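Local coordinates for endonuclease V (Homo sapiens, PDB 6OZE), which probably cleaves RNA strands at inosine in a metal-ion-dependent reaction, as an RNase H-like endoribonuclease, at residues S7-E12 / T80-S85. The protein carries 4 engineered substitutions. Numbering follows the deposited sequence.
Sequences SLWKRE and TAPYVS
In W9, CG lies on the minus side of the backbone N, well beyond the staggered position (chi1 -89°), and CD1 eclipses CA (chi2 -3°), which carries the six-membered ring away from the helix and drives it, benzo edge first, against A81, P82 and V84. Within 7-12, W9 alone touches the loop, bridging backbones whose nearest CA atoms, those of W9 and V84, are still 10.5 Å apart. CH2 of W9, its outermost carbon, meets both the backbone and the ring of P82: the carbonyl O lies at 3.5 Å, near the plane of the indole, and CG follows at 3.8 Å. Flanking this along the same edge, CZ2 of W9 reaches the methyl CB of A81 at 4.2 Å, and CZ3 of W9 meets CG2 of V84 at 4.3 Å. CG1 of V84 lies anti to the backbone N (chi1 -177°), which leaves CG2 as the branch facing the indole. The ring of W9 also stacks with F90 of helix 89-106, to which A81 is tied by a hydrogen bond from R91 to its carbonyl O; P82 and V84 also touch P1. The N-terminal helix is thus fastened to the loop after strand 69-78, at the surface of the RNase H-like domain. An alanine in place of W9 would probably leave A81, P82 and V84 without any partner on 7-12 and strip F90 of its stack. With no hydrogen bond or salt bridge between the segments, attachment is mainly van der Waals and hydrophobic, through one aromatic edge of 7-12, with a probably weakly favourable electrostatic approach of the P82 O to its C-H groups.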
ATOM      1  N   SER A   7      16.700 -17.163   5.327  1.00 43.50           N
ATOM      2  CA  SER A   7      16.952 -17.814   4.045  1.00 40.09           C
ATOM      3  C   SER A   7      15.655 -18.305   3.408  1.00 37.94           C
ATOM      4  O   SER A   7      15.424 -18.096   2.210  1.00 39.13           O
ATOM      5  CB  SER A   7      17.934 -18.973   4.234  1.00 46.38           C
ATOM      6  OG  SER A   7      18.055 -19.729   3.042  1.00 53.11           O
ATOM      7  N   LEU A   8      14.794 -18.956   4.194  1.00 35.26           N
ATOM      8  CA  LEU A   8      13.529 -19.447   3.656  1.00 33.96           C
ATOM      9  C   LEU A   8      12.559 -18.312   3.338  1.00 36.87           C
ATOM     10  O   LEU A   8      11.794 -18.413   2.375  1.00 33.65           O
ATOM     11  CB  LEU A   8      12.909 -20.470   4.609  1.00 34.68           C
ATOM     12  CG  LEU A   8      13.712 -21.770   4.681  1.00 39.73           C
ATOM     13  CD1 LEU A   8      13.102 -22.711   5.688  1.00 42.14           C
ATOM     14  CD2 LEU A   8      13.782 -22.433   3.314  1.00 45.44           C
ATOM     15  N   TRP A   9      12.564 -17.241   4.135  1.00 31.87           N
ATOM     16  CA  TRP A   9      11.764 -16.063   3.799  1.00 32.29           C
ATOM     17  C   TRP A   9      12.212 -15.460   2.475  1.00 30.57           C
ATOM     18  O   TRP A   9      11.382 -15.097   1.630  1.00 32.03           O
ATOM     19  CB  TRP A   9      11.890 -15.019   4.908  1.00 30.03           C
ATOM     20  CG  TRP A   9      10.893 -15.148   6.008  1.00 32.01           C
ATOM     21  CD1 TRP A   9       9.866 -16.042   6.092  1.00 34.53           C
ATOM     22  CD2 TRP A   9      10.825 -14.342   7.187  1.00 30.90           C
ATOM     23  NE1 TRP A   9       9.160 -15.840   7.256  1.00 40.25           N
ATOM     24  CE2 TRP A   9       9.727 -14.799   7.944  1.00 37.08           C
ATOM     25  CE3 TRP A   9      11.575 -13.266   7.669  1.00 32.60           C
ATOM     26  CZ2 TRP A   9       9.372 -14.225   9.163  1.00 45.13           C
ATOM     27  CZ3 TRP A   9      11.216 -12.695   8.878  1.00 37.11           C
ATOM     28  CH2 TRP A   9      10.131 -13.178   9.612  1.00 40.42           C
ATOM     29  N   LYS A  10      13.528 -15.321   2.287  1.00 34.06           N
ATOM     30  CA  LYS A  10      14.044 -14.815   1.019  1.00 34.88           C
ATOM     31  C   LYS A  10      13.595 -15.688  -0.140  1.00 34.79           C
ATOM     32  O   LYS A  10      13.207 -15.186  -1.202  1.00 32.80           O
ATOM     33  CB  LYS A  10      15.570 -14.756   1.062  1.00 40.45           C
ATOM     34  CG  LYS A  10      16.134 -13.599   1.862  1.00 45.25           C
ATOM     35  CD  LYS A  10      17.655 -13.696   1.918  1.00 50.20           C
ATOM     36  CE  LYS A  10      18.247 -12.721   2.919  1.00 56.62           C
ATOM     37  NZ  LYS A  10      19.722 -12.913   3.029  1.00 63.92           N
ATOM     38  N   ARG A  11      13.648 -17.006   0.045  1.00 33.62           N
ATOM     39  CA  ARG A  11      13.245 -17.909  -1.022  1.00 32.12           C
ATOM     40  C   ARG A  11      11.753 -17.781  -1.316  1.00 30.06           C
ATOM     41  O   ARG A  11      11.328 -17.876  -2.474  1.00 30.75           O
ATOM     42  CB  ARG A  11      13.609 -19.340  -0.628  1.00 43.10           C
ATOM     43  CG  ARG A  11      13.758 -20.254  -1.802  1.00 62.36           C
ATOM     44  CD  ARG A  11      12.836 -21.430  -1.671  1.00 70.71           C
ATOM     45  NE  ARG A  11      13.519 -22.600  -1.145  1.00 67.56           N
ATOM     46  CZ  ARG A  11      13.037 -23.832  -1.233  1.00 71.35           C
ATOM     47  NH1 ARG A  11      11.871 -24.047  -1.827  1.00 80.21           N
ATOM     48  NH2 ARG A  11      13.722 -24.846  -0.732  1.00 54.96           N
ATOM     49  N   GLU A  12      10.938 -17.562  -0.282  1.00 28.61           N
ATOM     50  CA  GLU A  12       9.507 -17.392  -0.502  1.00 26.77           C
ATOM     51  C   GLU A  12       9.206 -16.057  -1.183  1.00 27.77           C
ATOM     52  O   GLU A  12       8.306 -15.973  -2.027  1.00 27.39           O
ATOM     53  CB  GLU A  12       8.765 -17.530   0.834  1.00 29.66           C
ATOM     54  CG  GLU A  12       7.259 -17.286   0.786  1.00 26.68           C
ATOM     55  CD  GLU A  12       6.482 -18.350   0.018  1.00 26.37           C
ATOM     56  OE1 GLU A  12       7.112 -19.241  -0.591  1.00 28.65           O
ATOM     57  OE2 GLU A  12       5.231 -18.276   0.020  1.00 29.92           O
ATOM     58  N   THR A  80       3.612 -11.950  15.759  1.00 36.41           N
ATOM     59  CA  THR A  80       4.620 -12.736  16.453  1.00 41.57           C
ATOM     60  C   THR A  80       5.818 -13.102  15.581  1.00 42.59           C
ATOM     61  O   THR A  80       6.839 -13.545  16.119  1.00 45.61           O
ATOM     62  CB  THR A  80       3.976 -13.983  17.065  1.00 50.70           C
ATOM     63  OG1 THR A  80       3.231 -14.676  16.055  1.00 53.33           O
ATOM     64  CG2 THR A  80       3.041 -13.590  18.198  1.00 56.17           C
ATOM     65  N   ALA A  81       5.728 -12.924  14.269  1.00 41.11           N
ATOM     66  CA  ALA A  81       6.888 -13.143  13.419  1.00 45.68           C
ATOM     67  C   ALA A  81       7.962 -12.106  13.743  1.00 44.13           C
ATOM     68  O   ALA A  81       7.642 -10.955  14.053  1.00 42.73           O
ATOM     69  CB  ALA A  81       6.499 -13.039  11.945  1.00 42.11           C
ATOM     70  N   PRO A  82       9.238 -12.483  13.703  1.00 44.77           N
ATOM     71  CA  PRO A  82      10.297 -11.517  14.009  1.00 46.62           C
ATOM     72  C   PRO A  82      10.327 -10.374  13.006  1.00 39.38           C
ATOM     73  O   PRO A  82       9.943 -10.518  11.841  1.00 41.39           O
ATOM     74  CB  PRO A  82      11.579 -12.358  13.942  1.00 57.87           C
ATOM     75  CG  PRO A  82      11.196 -13.603  13.198  1.00 59.71           C
ATOM     76  CD  PRO A  82       9.760 -13.845  13.514  1.00 48.11           C
ATOM     77  N   TYR A  83      10.781  -9.221  13.486  1.00 45.41           N
ATOM     78  CA  TYR A  83      10.878  -8.016  12.679  1.00 45.21           C
ATOM     79  C   TYR A  83      12.282  -7.950  12.089  1.00 47.26           C
ATOM     80  O   TYR A  83      13.268  -7.879  12.830  1.00 47.56           O
ATOM     81  CB  TYR A  83      10.600  -6.795  13.556  1.00 54.95           C
ATOM     82  CG  TYR A  83      10.712  -5.454  12.857  1.00 63.43           C
ATOM     83  CD1 TYR A  83       9.578  -4.739  12.494  1.00 70.74           C
ATOM     84  CD2 TYR A  83      11.955  -4.889  12.584  1.00 71.23           C
ATOM     85  CE1 TYR A  83       9.678  -3.509  11.866  1.00 77.17           C
ATOM     86  CE2 TYR A  83      12.064  -3.668  11.952  1.00 77.26           C
ATOM     87  CZ  TYR A  83      10.925  -2.981  11.595  1.00 83.43           C
ATOM     88  OH  TYR A  83      11.036  -1.761  10.968  1.00 90.62           O
ATOM     89  N   VAL A  84      12.369  -7.990  10.760  1.00 42.44           N
ATOM     90  CA  VAL A  84      13.636  -7.866  10.047  1.00 42.55           C
ATOM     91  C   VAL A  84      13.401  -6.943   8.865  1.00 45.80           C
ATOM     92  O   VAL A  84      12.472  -7.165   8.083  1.00 39.70           O
ATOM     93  CB  VAL A  84      14.160  -9.225   9.547  1.00 44.03           C
ATOM     94  CG1 VAL A  84      15.515  -9.047   8.865  1.00 43.41           C
ATOM     95  CG2 VAL A  84      14.262 -10.219  10.691  1.00 49.72           C
ATOM     96  N   SER A  85      14.239  -5.915   8.731  1.00 44.11           N
ATOM     97  CA  SER A  85      14.081  -4.966   7.636  0.80 44.52           C
ATOM     98  C   SER A  85      14.115  -5.691   6.299  1.00 37.14           C
ATOM     99  O   SER A  85      15.014  -6.498   6.037  1.00 38.02           O
ATOM    100  CB  SER A  85      15.193  -3.918   7.685  0.80 46.70           C
ATOM    101  OG  SER A  85      15.038  -3.077   8.811  0.80 52.17           O
TER